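Local coordinates for nuclear movement protein (Encephalitozoon cuniculi, PDB 2O30), which is of uncharacterised function but carries a p23-like CS domain of the NudC type and may bind unfolded proteins, at residues W9-N14 / V76-N81; L54-D59 / E82-L87. The protein carries 1 engineered substitution. All coordinates share one frame; numbering follows the deposited sequence.

Contact 1. Residues W9-N14 / V76-N81; sequences WDQELN and VTKKRN
The carboxamide of Gln11 meets the ammonium of Lys78 at its edge: NZ lies in the amide plane, on a lone pair of OE1, with the OE1 to NZ distance 2.8 Å. The nitrogen end of the same flat group is taken by the backbone O of Trp84, so both ends of the amide are bonded and its flip state is fixed. The carboxamide of Asn81 is approached differently. CB of Asn14 stands above its plane, 3.1 Å from Asn81 OD1, while the methyl CD1 of Leu13 packs against the main-chain carbonyl of Asn81, 3.6 Å from its C. Lys78 runs fully extended beyond CG and crosses the Gln11 side chain at about a right angle. Its NZ also binds the backbone O of Glu12 at 2.9 Å, tilted 18° from that carbonyl plane, and more weakly the O of Leu13; Glu82 O is a further acceptor. Nearer the backbone the CD methylene of Lys78 rests 3.2 Å from Leu13 O. In the antiparallel sheet of this CS domain, strand 15-21 lies between strands 8-12 and 71-78, and the turn around Leu13 and Asn14 leads from strand 8-12 into strand 15-21. The Lys78 side chain, which touches Ile16 of strand 15-21, reaches the carbonyls at the end of strand 8-12 and in the turn. The pairing of strands 15-21 and 71-78 continues to this end through Lys78 N to Asn14 O, 2.7 Å long with an N-H...O angle of 161°. Beside it the methyl CG2 of Thr77 touches Asn14 O at 3.4 Å. The acceptors around the buried ammonium are uncharged amide oxygens, and Lys78 additionally makes a cation-pi contact with the indole of Trp84.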
loop_
_atom_site.group_PDB
_atom_site.type_symbol
_atom_site.label_atom_id
_atom_site.label_comp_id
_atom_site.label_asym_id
_atom_site.label_seq_id
_atom_site.Cartn_x
_atom_site.Cartn_y
_atom_site.Cartn_z
ATOM N N TRP A 9 -17.734 -1.292 -9.871
ATOM C CA TRP A 9 -18.033 -0.626 -8.625
ATOM C C TRP A 9 -19.496 -0.217 -8.593
ATOM O O TRP A 9 -20.160 -0.143 -9.632
ATOM C CB TRP A 9 -17.145 0.625 -8.449
ATOM C CG TRP A 9 -17.480 1.746 -9.420
ATOM C CD1 TRP A 9 -17.126 1.826 -10.735
ATOM C CD2 TRP A 9 -18.248 2.943 -9.137
ATOM N NE1 TRP A 9 -17.622 2.999 -11.300
ATOM C CE2 TRP A 9 -18.311 3.690 -10.339
ATOM C CE3 TRP A 9 -18.882 3.443 -7.981
ATOM C CZ2 TRP A 9 -19.002 4.922 -10.430
ATOM C CZ3 TRP A 9 -19.544 4.681 -8.063
ATOM C CH2 TRP A 9 -19.592 5.392 -9.279
ATOM N N ASP A 10 -19.968 0.067 -7.390
ATOM C CA ASP A 10 -21.335 0.545 -7.191
ATOM C C ASP A 10 -21.338 1.403 -5.941
ATOM O O ASP A 10 -20.306 1.571 -5.298
ATOM C CB ASP A 10 -22.332 -0.611 -7.055
ATOM C CG ASP A 10 -22.044 -1.503 -5.872
ATOM O OD1 ASP A 10 -22.430 -1.172 -4.732
ATOM O OD2 ASP A 10 -21.447 -2.573 -6.083
ATOM N N GLN A 11 -22.495 1.979 -5.626
ATOM C CA GLN A 11 -22.545 2.933 -4.521
ATOM C C GLN A 11 -23.903 2.941 -3.825
ATOM O O GLN A 11 -24.933 2.645 -4.444
ATOM C CB GLN A 11 -22.198 4.343 -5.012
ATOM C CG GLN A 11 -23.224 4.966 -5.976
ATOM C CD GLN A 11 -22.781 6.322 -6.452
ATOM O OE1 GLN A 11 -22.424 7.194 -5.637
ATOM N NE2 GLN A 11 -22.744 6.504 -7.766
ATOM N N GLU A 12 -23.858 3.252 -2.537
ATOM C CA GLU A 12 -25.015 3.657 -1.751
ATOM C C GLU A 12 -24.815 5.143 -1.540
ATOM O O GLU A 12 -23.735 5.681 -1.816
ATOM C CB GLU A 12 -25.010 2.986 -0.381
ATOM C CG GLU A 12 -24.780 1.485 -0.415
ATOM C CD GLU A 12 -26.043 0.705 -0.644
ATOM O OE1 GLU A 12 -26.800 1.040 -1.580
ATOM O OE2 GLU A 12 -26.277 -0.262 0.122
ATOM N N LEU A 13 -25.826 5.826 -1.006
ATOM C CA LEU A 13 -25.637 7.263 -0.753
ATOM C C LEU A 13 -24.384 7.582 0.065
ATOM O O LEU A 13 -23.710 8.569 -0.200
ATOM C CB LEU A 13 -26.894 7.863 -0.100
ATOM C CG LEU A 13 -26.885 9.393 0.042
ATOM C CD1 LEU A 13 -26.653 10.119 -1.279
ATOM C CD2 LEU A 13 -28.230 9.814 0.647
ATOM N N ASN A 14 -24.039 6.704 1.011
ATOM C CA ASN A 14 -22.945 6.944 1.939
ATOM C C ASN A 14 -21.736 6.002 1.775
ATOM O O ASN A 14 -20.822 6.058 2.588
ATOM C CB ASN A 14 -23.469 6.819 3.383
ATOM C CG ASN A 14 -23.919 5.406 3.743
ATOM O OD1 ASN A 14 -24.395 4.630 2.904
ATOM N ND2 ASN A 14 -23.809 5.076 5.033
ATOM N N VAL A 76 -15.934 1.133 1.403
ATOM C CA VAL A 76 -15.413 2.259 2.181
ATOM C C VAL A 76 -16.532 3.292 2.283
ATOM O O VAL A 76 -17.341 3.431 1.347
ATOM C CB VAL A 76 -14.100 2.883 1.587
ATOM C CG1 VAL A 76 -14.312 3.535 0.227
ATOM C CG2 VAL A 76 -13.483 3.912 2.554
ATOM N N THR A 77 -16.581 3.987 3.422
ATOM C CA THR A 77 -17.675 4.941 3.676
ATOM C C THR A 77 -17.303 6.309 3.099
ATOM O O THR A 77 -16.177 6.752 3.243
ATOM C CB THR A 77 -17.938 5.043 5.196
ATOM O OG1 THR A 77 -18.357 3.765 5.699
ATOM C CG2 THR A 77 -19.018 6.085 5.508
ATOM N N LYS A 78 -18.259 6.975 2.443
ATOM C CA LYS A 78 -18.040 8.316 1.913
ATOM C C LYS A 78 -18.023 9.334 3.052
ATOM O O LYS A 78 -18.767 9.184 4.006
ATOM C CB LYS A 78 -19.178 8.698 0.958
ATOM C CG LYS A 78 -19.261 7.859 -0.322
ATOM C CD LYS A 78 -20.600 8.140 -1.018
ATOM C CE LYS A 78 -20.725 7.419 -2.356
ATOM N NZ LYS A 78 -22.103 7.755 -2.936
ATOM N N LYS A 79 -17.202 10.366 2.923
ATOM C CA LYS A 79 -17.218 11.464 3.916
ATOM C C LYS A 79 -18.502 12.278 3.819
ATOM O O LYS A 79 -19.067 12.696 4.841
ATOM C CB LYS A 79 -15.987 12.355 3.754
ATOM C CG LYS A 79 -14.770 11.857 4.536
ATOM C CD LYS A 79 -13.681 12.928 4.672
ATOM C CE LYS A 79 -12.326 12.289 5.051
ATOM N NZ LYS A 79 -11.195 13.300 5.033
ATOM N N ARG A 80 -18.974 12.481 2.594
ATOM C CA ARG A 80 -20.198 13.237 2.350
ATOM C C ARG A 80 -21.243 12.348 1.684
ATOM O O ARG A 80 -20.905 11.563 0.785
ATOM C CB ARG A 80 -19.868 14.457 1.479
ATOM C CG ARG A 80 -20.995 15.449 1.374
ATOM C CD ARG A 80 -20.544 16.784 0.758
ATOM N NE ARG A 80 -21.614 17.771 0.873
ATOM C CZ ARG A 80 -21.747 18.636 1.880
ATOM N NH1 ARG A 80 -20.863 18.675 2.877
ATOM N NH2 ARG A 80 -22.771 19.479 1.886
ATOM N N ASN A 81 -22.502 12.455 2.116
ATOM C CA ASN A 81 -23.587 11.651 1.544
ATOM C C ASN A 81 -24.116 12.239 0.231
ATOM O O ASN A 81 -25.061 13.027 0.222
ATOM C CB ASN A 81 -24.740 11.453 2.537
ATOM C CG ASN A 81 -24.391 10.506 3.670
ATOM O OD1 ASN A 81 -23.315 9.908 3.697
ATOM N ND2 ASN A 81 -25.307 10.367 4.623
#

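Contact 2. Residues L54-D59 / E82-L87; sequences LLHEVD and EWWDSL
In both His56 and Trp84 the first torsion sets CG anti to the carbonyl carbon, beside the backbone N (chi1 -57° and -68°), and the imidazole and the indole meet edge to face. CD2 of His56 supplies the edge; it stands over the indole face, offset toward the rim, 3.6 Å from Trp84 CD1, with the planes at 75°. The imidazole is itself clasped from two sides. OE2 of Glu82 lies over the centre of one face, 3.5 Å from His56 CG, and CG of Leu55 lies over the opposite face, nearer the rim. In the plane of the ring a water joins His56 NE2 to the backbone N of Asp85. Further along the indole, the six-membered part meets the 54-59 chain: Trp84 CH2 comes within 3.2 Å of His56 O, CB of Leu55 packs 3.8 Å from Trp84 CE3, and Leu54 CB and Val58 CG1 both approach CH2. Leu55 N donates to Leu87 O at 2.9 Å, tying the backbones together, and next to this bond Leu54 CD2 meets Leu87 CD1 at 3.9 Å. The contact thus fastens the irregular tail that follows strand 71-78, the last strand of the modelled chain, to the loop entering the short strand 58-59, with the indole of Trp84 packed against residues 54-58 and Ile16. Two carbonyls, His56 O and Ser86 O, are buried here without a hydrogen-bond partner, one near Trp84 CH2, out of the ring plane, and the other beside the CD2 methyl of Leu55. With a carboxylate oxygen over its ring, His56 would be expected to have its protonated form favoured, though the aromatic and leucine neighbours could offset part of that effect.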
loop_
_atom_site.group_PDB
_atom_site.type_symbol
_atom_site.label_atom_id
_atom_site.label_comp_id
_atom_site.label_asym_id
_atom_site.label_seq_id
_atom_site.Cartn_x
_atom_site.Cartn_y
_atom_site.Cartn_z
ATOM N N LEU A 54 -9.770 8.683 -5.886
ATOM C CA LEU A 54 -11.217 8.585 -5.785
ATOM C C LEU A 54 -11.808 9.960 -6.076
ATOM O O LEU A 54 -11.163 10.971 -5.811
ATOM C CB LEU A 54 -11.631 8.128 -4.394
ATOM C CG LEU A 54 -11.358 6.651 -4.061
ATOM C CD1 LEU A 54 -11.979 6.323 -2.709
ATOM C CD2 LEU A 54 -11.945 5.747 -5.108
ATOM N N LEU A 55 -13.022 9.986 -6.611
ATOM C CA LEU A 55 -13.657 11.252 -6.992
ATOM C C LEU A 55 -13.848 12.209 -5.809
ATOM O O LEU A 55 -13.654 13.438 -5.945
ATOM C CB LEU A 55 -15.000 10.979 -7.683
ATOM C CG LEU A 55 -15.683 12.243 -8.245
ATOM C CD1 LEU A 55 -14.792 12.943 -9.242
ATOM C CD2 LEU A 55 -16.997 11.868 -8.870
ATOM N N HIS A 56 -14.247 11.667 -4.660
ATOM C CA HIS A 56 -14.445 12.458 -3.444
ATOM C C HIS A 56 -13.832 11.760 -2.235
ATOM O O HIS A 56 -13.410 10.595 -2.315
ATOM C CB HIS A 56 -15.932 12.704 -3.169
ATOM C CG HIS A 56 -16.649 13.384 -4.293
ATOM N ND1 HIS A 56 -16.418 14.700 -4.633
ATOM C CD2 HIS A 56 -17.577 12.925 -5.165
ATOM C CE1 HIS A 56 -17.180 15.025 -5.663
ATOM N NE2 HIS A 56 -17.891 13.967 -6.008
ATOM N N GLU A 57 -13.810 12.470 -1.114
ATOM C CA GLU A 57 -13.213 11.965 0.110
ATOM C C GLU A 57 -13.975 10.797 0.734
ATOM O O GLU A 57 -15.216 10.728 0.706
ATOM C CB GLU A 57 -12.991 13.113 1.114
ATOM C CG GLU A 57 -11.839 14.017 0.666
ATOM C CD GLU A 57 -11.513 15.144 1.632
ATOM O OE1 GLU A 57 -11.494 14.919 2.864
ATOM O OE2 GLU A 57 -11.251 16.264 1.141
ATOM N N VAL A 58 -13.197 9.847 1.264
ATOM C CA VAL A 58 -13.763 8.736 2.023
ATOM C C VAL A 58 -13.138 8.657 3.415
ATOM O O VAL A 58 -12.079 9.240 3.660
ATOM C CB VAL A 58 -13.578 7.389 1.284
ATOM C CG1 VAL A 58 -14.339 7.427 -0.048
ATOM C CG2 VAL A 58 -12.108 7.113 1.040
ATOM N N ASP A 59 -13.815 7.961 4.319
ATOM C CA ASP A 59 -13.258 7.662 5.626
ATOM C C ASP A 59 -12.299 6.470 5.475
ATOM O O ASP A 59 -12.731 5.327 5.491
ATOM C CB ASP A 59 -14.383 7.337 6.604
ATOM C CG ASP A 59 -13.870 6.971 7.993
ATOM O OD1 ASP A 59 -12.639 6.978 8.212
ATOM O OD2 ASP A 59 -14.705 6.668 8.864
ATOM N N GLU A 82 -23.505 11.843 -0.880
ATOM C CA GLU A 82 -23.858 12.368 -2.196
ATOM C C GLU A 82 -23.553 11.284 -3.228
ATOM O O GLU A 82 -22.639 10.470 -3.024
ATOM C CB GLU A 82 -23.038 13.634 -2.497
ATOM C CG GLU A 82 -21.561 13.387 -2.793
ATOM C CD GLU A 82 -20.705 14.644 -2.759
ATOM O OE1 GLU A 82 -21.282 15.753 -2.928
ATOM O OE2 GLU A 82 -19.466 14.523 -2.579
ATOM N N TRP A 83 -24.313 11.267 -4.318
ATOM C CA TRP A 83 -24.011 10.347 -5.422
ATOM C C TRP A 83 -22.727 10.788 -6.127
ATOM O O TRP A 83 -22.447 11.988 -6.250
ATOM C CB TRP A 83 -25.188 10.200 -6.409
ATOM C CG TRP A 83 -26.491 9.874 -5.776
ATOM C CD1 TRP A 83 -27.605 10.672 -5.733
ATOM C CD2 TRP A 83 -26.823 8.686 -5.073
ATOM N NE1 TRP A 83 -28.612 10.043 -5.062
ATOM C CE2 TRP A 83 -28.162 8.814 -4.643
ATOM C CE3 TRP A 83 -26.122 7.503 -4.768
ATOM C CZ2 TRP A 83 -28.822 7.810 -3.933
ATOM C CZ3 TRP A 83 -26.781 6.510 -4.058
ATOM C CH2 TRP A 83 -28.111 6.677 -3.631
ATOM N N TRP A 84 -21.931 9.813 -6.569
ATOM C CA TRP A 84 -20.723 10.081 -7.352
ATOM C C TRP A 84 -21.001 9.728 -8.803
ATOM O O TRP A 84 -21.510 8.637 -9.080
ATOM C CB TRP A 84 -19.576 9.168 -6.895
ATOM C CG TRP A 84 -19.028 9.413 -5.518
ATOM C CD1 TRP A 84 -19.627 10.084 -4.466
ATOM C CD2 TRP A 84 -17.760 8.961 -5.038
ATOM N NE1 TRP A 84 -18.783 10.077 -3.368
ATOM C CE2 TRP A 84 -17.636 9.393 -3.695
ATOM C CE3 TRP A 84 -16.708 8.227 -5.616
ATOM C CZ2 TRP A 84 -16.502 9.109 -2.917
ATOM C CZ3 TRP A 84 -15.576 7.956 -4.849
ATOM C CH2 TRP A 84 -15.485 8.399 -3.509
ATOM N N ASP A 85 -20.660 10.640 -9.712
ATOM C CA ASP A 85 -20.747 10.396 -11.158
ATOM C C ASP A 85 -19.785 9.312 -11.665
ATOM O O ASP A 85 -20.078 8.609 -12.645
ATOM C CB ASP A 85 -20.435 11.690 -11.929
ATOM C CG ASP A 85 -21.565 12.708 -11.878
ATOM O OD1 ASP A 85 -22.598 12.473 -11.204
ATOM O OD2 ASP A 85 -21.408 13.762 -12.532
ATOM N N SER A 86 -18.618 9.216 -11.026
ATOM C CA SER A 86 -17.605 8.234 -11.410
ATOM C C SER A 86 -16.873 7.799 -10.141
ATOM O O SER A 86 -16.981 8.460 -9.106
ATOM C CB SER A 86 -16.646 8.817 -12.450
ATOM O OG SER A 86 -15.866 9.875 -11.909
ATOM N N LEU A 87 -16.144 6.685 -10.211
ATOM C CA LEU A 87 -15.394 6.212 -9.048
ATOM C C LEU A 87 -14.152 7.067 -8.854
ATOM O O LEU A 87 -13.807 7.425 -7.730
ATOM C CB LEU A 87 -14.955 4.766 -9.266
ATOM C CG LEU A 87 -14.126 4.150 -8.138
ATOM C CD1 LEU A 87 -14.954 4.057 -6.841
ATOM C CD2 LEU A 87 -13.647 2.757 -8.567
HETATM O O HOH W 1 -19.909 13.515 -8.445
#

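How the contacts relate
From the N terminus, strand 8-12 and its turn come first and wait for strand 71-78, where contact 1 closes a loop holding most of the domain. Inside that loop the chain passes residues 54-59, which are joined only later, when the tail 82-87 returns in contact 2. The segments alternate, so the two loops cross rather than nest. Their centres are about 7 Å apart, at one end of the sheet that contains strands 58-59 and 71-78. Direct links stitch them together: Lys79 NZ forms a salt bridge with Glu57 OE1, and the ring of Trp83 packs on Leu13. Hairpin turn, strand ends and C-terminal tail are thus bound into one corner.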